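Local coordinates for peroxinectin A (Dictyostelium discoideum, PDB 6ERC), which is a secreted heme peroxidase that uses hydrogen peroxide to oxidise phenolic donors and also acts on iodide and thiocyanate, at residues S293-H305 with L379-I392. Numbering follows the deposited sequence.
Sequences SNEFTTTAFRFGH and LASRNLQRNRDHGI. With HEM (protoporphyrin IX containing Fe), chain F.
H305 and L379 meet on the proximal side of the heme in this animal heme peroxidase, where H305 NE2 binds the iron at 2.3 Å. L379 CD2 lies over one face of the imidazole, a CH-pi contact 3.7 Å from the ring centroid, while CD1 of the same leucine rests against the porphyrin at C3A. One turn along helix 379-390, N383 turns its amide oxygen to R302: NH1 donates to OD1 over 2.7 Å, the oxygen in the guanidinium plane and the two flat groups 83° apart. R302 NH1 also lies by HEM O1A, at a separation too short to be taken at face value, and its NE reaches back to T297 O, fixing the guanidinium with one face over the heme edge. R386, whose CG packs against R302 NH2, and R382 also bind this propionate, R382 through NE to HEM O2A; R386 NH2 meets HEM O2A at 2.8 Å in a nearly straight bond, and its NH1 is hydrogen-bonded to T119 OG1. The shared carboxylate probably offsets the closeness of R302 and R386. A leucine in place of R302 would probably leave N383 OD1 without its donor and the propionate with less positive charge around it. Outside this first shell, helices 294-300 and 379-390 run roughly antiparallel, 9.5 Å apart at their axes. With OG1 beside the backbone N (chi1 -50°), T298 puts CG2 against N387 OD1, with R386 CG and I392 CG1 a little farther off. Alongside, T299 OG1 donates to N387 OD1 over 2.7 Å, approaching almost end-on to the amide carbonyl, and I392 CG1 packs on the same hydroxyl. At the far end H390 NE2 is hydrogen-bonded to the same T119 OG1, and H390 ND1 donates to N294 OD1 at 2.7 Å, in the carbonyl plane on a lone pair.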
loop_
_atom_site.group_PDB
_atom_site.type_symbol
_atom_site.label_atom_id
_atom_site.label_comp_id
_atom_site.label_asym_id
_atom_site.label_seq_id
_atom_site.Cartn_x
_atom_site.Cartn_y
_atom_site.Cartn_z
ATOM N N SER A 293 6.870 10.740 1.949
ATOM C CA SER A 293 7.238 11.130 3.301
ATOM C C SER A 293 7.239 9.914 4.215
ATOM O O SER A 293 6.452 8.979 4.047
ATOM C CB SER A 293 6.276 12.183 3.851
ATOM O OG SER A 293 5.003 11.614 4.102
ATOM N N ASN A 294 8.136 9.943 5.201
ATOM C CA ASN A 294 8.254 8.824 6.127
ATOM C C ASN A 294 6.968 8.615 6.912
ATOM O O ASN A 294 6.598 7.473 7.206
ATOM C CB ASN A 294 9.427 9.060 7.076
ATOM C CG ASN A 294 10.041 7.773 7.568
ATOM O OD1 ASN A 294 9.347 6.894 8.082
ATOM N ND2 ASN A 294 11.353 7.643 7.398
ATOM N N GLU A 295 6.269 9.699 7.247
ATOM C CA GLU A 295 5.038 9.575 8.018
ATOM C C GLU A 295 3.899 9.031 7.169
ATOM O O GLU A 295 3.013 8.347 7.693
ATOM C CB GLU A 295 4.648 10.928 8.614
ATOM C CG GLU A 295 5.687 11.532 9.554
ATOM C CD GLU A 295 6.833 12.204 8.813
ATOM O OE1 GLU A 295 6.926 12.037 7.578
ATOM O OE2 GLU A 295 7.637 12.901 9.467
ATOM N N PHE A 296 3.903 9.324 5.867
ATOM C CA PHE A 296 2.838 8.852 4.985
ATOM C C PHE A 296 2.813 7.331 4.931
ATOM O O PHE A 296 1.800 6.699 5.250
ATOM C CB PHE A 296 3.025 9.441 3.584
ATOM C CG PHE A 296 2.066 8.895 2.556
ATOM C CD1 PHE A 296 0.796 9.433 2.414
ATOM C CD2 PHE A 296 2.441 7.855 1.719
ATOM C CE1 PHE A 296 -0.086 8.935 1.465
ATOM C CE2 PHE A 296 1.562 7.355 0.766
ATOM C CZ PHE A 296 0.300 7.897 0.641
ATOM N N THR A 297 3.928 6.722 4.532
ATOM C CA THR A 297 3.952 5.277 4.355
ATOM C C THR A 297 4.028 4.538 5.685
ATOM O O THR A 297 3.444 3.457 5.820
ATOM C CB THR A 297 5.128 4.881 3.456
ATOM O OG1 THR A 297 5.037 3.489 3.135
ATOM C CG2 THR A 297 6.465 5.151 4.126
ATOM N N THR A 298 4.722 5.099 6.675
ATOM C CA THR A 298 4.896 4.403 7.945
ATOM C C THR A 298 3.662 4.517 8.833
ATOM O O THR A 298 3.311 3.561 9.532
ATOM C CB THR A 298 6.119 4.953 8.681
ATOM O OG1 THR A 298 7.247 4.978 7.796
ATOM C CG2 THR A 298 6.447 4.089 9.890
ATOM N N THR A 299 2.988 5.670 8.818
ATOM C CA THR A 299 1.937 5.959 9.793
ATOM C C THR A 299 0.581 6.165 9.131
ATOM O O THR A 299 -0.317 5.343 9.325
ATOM C CB THR A 299 2.335 7.181 10.623
ATOM O OG1 THR A 299 3.701 7.056 11.043
ATOM C CG2 THR A 299 1.438 7.310 11.849
ATOM N N ALA A 300 0.397 7.239 8.364
ATOM C CA ALA A 300 -0.941 7.634 7.935
ATOM C C ALA A 300 -1.582 6.577 7.041
ATOM O O ALA A 300 -2.682 6.091 7.324
ATOM C CB ALA A 300 -0.877 8.981 7.215
ATOM N N PHE A 301 -0.914 6.213 5.951
ATOM C CA PHE A 301 -1.544 5.373 4.941
ATOM C C PHE A 301 -1.608 3.902 5.328
ATOM O O PHE A 301 -2.123 3.097 4.543
ATOM C CB PHE A 301 -0.814 5.516 3.604
ATOM C CG PHE A 301 -1.679 5.222 2.418
ATOM C CD1 PHE A 301 -2.604 6.150 1.980
ATOM C CD2 PHE A 301 -1.574 4.018 1.744
ATOM C CE1 PHE A 301 -3.408 5.886 0.888
ATOM C CE2 PHE A 301 -2.376 3.749 0.652
ATOM C CZ PHE A 301 -3.293 4.684 0.224
ATOM N N ARG A 302 -1.108 3.522 6.501
ATOM C CA ARG A 302 -1.273 2.152 6.971
ATOM C C ARG A 302 -2.640 1.910 7.596
ATOM O O ARG A 302 -2.880 0.816 8.118
ATOM C CB ARG A 302 -0.171 1.797 7.973
ATOM C CG ARG A 302 1.222 1.816 7.365
ATOM C CD ARG A 302 2.120 0.738 7.946
ATOM N NE ARG A 302 3.454 0.789 7.360
ATOM C CZ ARG A 302 4.415 -0.099 7.596
ATOM N NH1 ARG A 302 4.196 -1.121 8.413
ATOM N NH2 ARG A 302 5.598 0.037 7.012
ATOM N N PHE A 303 -3.538 2.896 7.547
ATOM C CA PHE A 303 -4.890 2.712 8.057
ATOM C C PHE A 303 -5.604 1.538 7.403
ATOM O O PHE A 303 -6.555 1.002 7.984
ATOM C CB PHE A 303 -5.704 3.989 7.834
ATOM C CG PHE A 303 -6.045 4.254 6.388
ATOM C CD1 PHE A 303 -7.196 3.724 5.824
ATOM C CD2 PHE A 303 -5.219 5.034 5.596
ATOM C CE1 PHE A 303 -7.512 3.962 4.501
ATOM C CE2 PHE A 303 -5.535 5.277 4.268
ATOM C CZ PHE A 303 -6.682 4.741 3.723
ATOM N N GLY A 304 -5.178 1.131 6.208
ATOM C CA GLY A 304 -5.896 0.094 5.487
ATOM C C GLY A 304 -5.945 -1.230 6.219
ATOM O O GLY A 304 -6.861 -2.026 6.010
ATOM N N HIS A 305 -4.969 -1.489 7.083
ATOM C CA HIS A 305 -4.976 -2.741 7.828
ATOM C C HIS A 305 -6.169 -2.819 8.772
ATOM O O HIS A 305 -6.666 -3.915 9.056
ATOM C CB HIS A 305 -3.661 -2.878 8.581
ATOM C CG HIS A 305 -2.461 -2.780 7.693
ATOM N ND1 HIS A 305 -1.370 -1.996 7.998
ATOM C CD2 HIS A 305 -2.193 -3.346 6.492
ATOM C CE1 HIS A 305 -0.475 -2.095 7.030
ATOM N NE2 HIS A 305 -0.948 -2.912 6.107
ATOM N N LEU A 379 0.476 -8.129 12.251
ATOM C CA LEU A 379 0.641 -6.938 11.427
ATOM C C LEU A 379 0.505 -5.663 12.249
ATOM O O LEU A 379 1.190 -4.672 11.973
ATOM C CB LEU A 379 -0.370 -6.955 10.283
ATOM C CG LEU A 379 -0.231 -5.864 9.222
ATOM C CD1 LEU A 379 1.198 -5.755 8.700
ATOM C CD2 LEU A 379 -1.180 -6.155 8.075
ATOM N N ALA A 380 -0.366 -5.663 13.258
ATOM C CA ALA A 380 -0.439 -4.525 14.166
ATOM C C ALA A 380 0.900 -4.298 14.858
ATOM O O ALA A 380 1.393 -3.167 14.925
ATOM C CB ALA A 380 -1.547 -4.747 15.193
ATOM N N SER A 381 1.509 -5.371 15.371
ATOM C CA SER A 381 2.808 -5.243 16.022
ATOM C C SER A 381 3.875 -4.777 15.042
ATOM O O SER A 381 4.696 -3.911 15.371
ATOM C CB SER A 381 3.214 -6.576 16.653
ATOM O OG SER A 381 2.265 -6.996 17.614
ATOM N N ARG A 382 3.886 -5.342 13.832
ATOM C CA ARG A 382 4.870 -4.930 12.835
ATOM C C ARG A 382 4.773 -3.437 12.550
ATOM O O ARG A 382 5.793 -2.765 12.363
ATOM C CB ARG A 382 4.689 -5.737 11.550
ATOM C CG ARG A 382 5.121 -7.194 11.672
ATOM C CD ARG A 382 5.236 -7.878 10.312
ATOM N NE ARG A 382 6.429 -7.460 9.575
ATOM C CZ ARG A 382 7.653 -7.938 9.790
ATOM N NH1 ARG A 382 7.861 -8.854 10.730
ATOM N NH2 ARG A 382 8.678 -7.497 9.068
ATOM N N ASN A 383 3.555 -2.897 12.527
ATOM C CA ASN A 383 3.390 -1.468 12.289
ATOM C C ASN A 383 3.967 -0.653 13.439
ATOM O O ASN A 383 4.719 0.303 13.219
ATOM C CB ASN A 383 1.914 -1.139 12.075
ATOM C CG ASN A 383 1.342 -1.811 10.840
ATOM O OD1 ASN A 383 2.035 -1.993 9.841
ATOM N ND2 ASN A 383 0.072 -2.187 10.906
ATOM N N LEU A 384 3.627 -1.018 14.679
ATOM C CA LEU A 384 4.180 -0.323 15.837
ATOM C C LEU A 384 5.701 -0.365 15.823
ATOM O O LEU A 384 6.365 0.655 16.041
ATOM C CB LEU A 384 3.638 -0.938 17.127
ATOM C CG LEU A 384 2.339 -0.354 17.690
ATOM C CD1 LEU A 384 2.530 1.092 18.133
ATOM C CD2 LEU A 384 1.207 -0.457 16.686
ATOM N N GLN A 385 6.275 -1.540 15.563
ATOM C CA GLN A 385 7.725 -1.643 15.438
ATOM C C GLN A 385 8.253 -0.683 14.381
ATOM O O GLN A 385 9.217 0.054 14.621
ATOM C CB GLN A 385 8.118 -3.076 15.092
ATOM C CG GLN A 385 7.893 -4.055 16.210
ATOM C CD GLN A 385 8.958 -3.971 17.284
ATOM O OE1 GLN A 385 8.673 -3.628 18.429
ATOM N NE2 GLN A 385 10.194 -4.288 16.917
ATOM N N ARG A 386 7.631 -0.683 13.196
ATOM C CA ARG A 386 8.124 0.133 12.092
ATOM C C ARG A 386 8.093 1.614 12.447
ATOM O O ARG A 386 9.033 2.353 12.133
ATOM C CB ARG A 386 7.297 -0.141 10.833
ATOM C CG ARG A 386 7.918 0.366 9.535
ATOM C CD ARG A 386 9.138 -0.446 9.128
ATOM N NE ARG A 386 8.848 -1.872 9.010
ATOM C CZ ARG A 386 9.765 -2.805 8.767
ATOM N NH1 ARG A 386 11.039 -2.468 8.615
ATOM N NH2 ARG A 386 9.411 -4.079 8.680
ATOM N N ASN A 387 7.021 2.068 13.099
ATOM C CA ASN A 387 6.966 3.455 13.548
ATOM C C ASN A 387 8.074 3.746 14.551
ATOM O O ASN A 387 8.734 4.790 14.477
ATOM C CB ASN A 387 5.597 3.757 14.159
ATOM C CG ASN A 387 4.490 3.800 13.125
ATOM O OD1 ASN A 387 4.205 4.848 12.548
ATOM N ND2 ASN A 387 3.854 2.659 12.893
ATOM N N ARG A 388 8.292 2.832 15.500
ATOM C CA ARG A 388 9.363 3.009 16.474
ATOM C C ARG A 388 10.729 2.792 15.841
ATOM O O ARG A 388 11.720 3.387 16.285
ATOM C CB ARG A 388 9.150 2.055 17.649
ATOM C CG ARG A 388 7.875 2.339 18.424
ATOM C CD ARG A 388 7.531 1.223 19.388
ATOM N NE ARG A 388 6.315 1.520 20.139
ATOM C CZ ARG A 388 5.855 0.781 21.144
ATOM N NH1 ARG A 388 6.511 -0.307 21.527
ATOM N NH2 ARG A 388 4.740 1.133 21.769
ATOM N N ASP A 389 10.800 1.948 14.810
ATOM C CA ASP A 389 12.032 1.796 14.042
ATOM C C ASP A 389 12.390 3.094 13.328
ATOM O O ASP A 389 13.547 3.529 13.345
ATOM C CB ASP A 389 11.870 0.647 13.044
ATOM C CG ASP A 389 13.085 0.459 12.151
ATOM O OD1 ASP A 389 14.084 1.190 12.315
ATOM O OD2 ASP A 389 13.038 -0.432 11.278
ATOM N N HIS A 390 11.403 3.733 12.699
ATOM C CA HIS A 390 11.640 4.960 11.948
ATOM C C HIS A 390 11.709 6.195 12.830
ATOM O O HIS A 390 12.074 7.266 12.334
ATOM C CB HIS A 390 10.541 5.164 10.899
ATOM C CG HIS A 390 10.526 4.127 9.819
ATOM N ND1 HIS A 390 9.871 4.311 8.620
ATOM C CD2 HIS A 390 11.080 2.892 9.760
ATOM C CE1 HIS A 390 10.026 3.236 7.867
ATOM N NE2 HIS A 390 10.755 2.360 8.535
ATOM N N GLY A 391 11.359 6.084 14.106
ATOM C CA GLY A 391 11.395 7.230 14.992
ATOM C C GLY A 391 10.253 8.195 14.776
ATOM O O GLY A 391 10.449 9.413 14.863
ATOM N N ILE A 392 9.061 7.684 14.485
ATOM C CA ILE A 392 7.899 8.566 14.323
ATOM C C ILE A 392 7.618 9.261 15.652
ATOM O O ILE A 392 7.531 8.584 16.697
ATOM C CB ILE A 392 6.670 7.763 13.848
ATOM C CG1 ILE A 392 6.926 7.151 12.463
ATOM C CG2 ILE A 392 5.411 8.639 13.828
ATOM C CD1 ILE A 392 7.086 8.163 11.333
HETATM C CHA HEM F . 2.860 -2.448 4.617
HETATM C CHB HEM F . 0.310 -6.555 4.531
HETATM C CHC HEM F . -3.609 -4.067 3.078
HETATM C CHD HEM F . -1.105 0.066 3.404
HETATM C C1A HEM F . 2.490 -3.760 4.778
HETATM C C2A HEM F . 3.306 -4.803 5.349
HETATM C C3A HEM F . 2.608 -5.942 5.332
HETATM C C4A HEM F . 1.321 -5.653 4.740
HETATM C CMA HEM F . 3.070 -7.327 5.836
HETATM C CAA HEM F . 4.729 -4.591 5.890
HETATM C CBA HEM F . 4.659 -4.783 7.399
HETATM C CGA HEM F . 5.806 -4.066 8.061
HETATM O O1A HEM F . 5.875 -2.813 7.966
HETATM O O2A HEM F . 6.649 -4.746 8.697
HETATM C C1B HEM F . -0.958 -6.233 4.112
HETATM C C2B HEM F . -2.020 -7.182 3.891
HETATM C C3B HEM F . -3.106 -6.502 3.484
HETATM C C4B HEM F . -2.760 -5.095 3.439
HETATM C CMB HEM F . -1.837 -8.698 4.105
HETATM C CAB HEM F . -4.515 -7.023 3.118
HETATM C CBB HEM F . -4.875 -8.306 3.235
HETATM C C1C HEM F . -3.286 -2.728 3.045
HETATM C C2C HEM F . -4.171 -1.634 2.684
HETATM C C3C HEM F . -3.469 -0.484 2.774
HETATM C C4C HEM F . -2.129 -0.832 3.194
HETATM C CMC HEM F . -5.645 -1.876 2.292
HETATM C CAC HEM F . -3.844 1.000 2.524
HETATM C CBC HEM F . -5.034 1.450 2.122
HETATM C C1D HEM F . 0.193 -0.260 3.716
HETATM C C2D HEM F . 1.304 0.661 3.783
HETATM C C3D HEM F . 2.389 -0.039 4.128
HETATM C C4D HEM F . 2.012 -1.423 4.273
HETATM C CMD HEM F . 1.207 2.179 3.528
HETATM C CAD HEM F . 3.826 0.479 4.311
HETATM C CBD HEM F . 4.395 0.602 2.901
HETATM C CGD HEM F . 5.872 0.292 2.878
HETATM O O1D HEM F . 6.227 -0.911 2.784
HETATM O O2D HEM F . 6.703 1.233 2.946
HETATM N NA HEM F . 1.283 -4.314 4.414
HETATM N NB HEM F . -1.439 -4.970 3.828
HETATM N NC HEM F . -2.049 -2.199 3.347
HETATM N ND HEM F . 0.662 -1.522 4.019
HETATM FE FE HEM F . -0.361 -3.229 3.870
#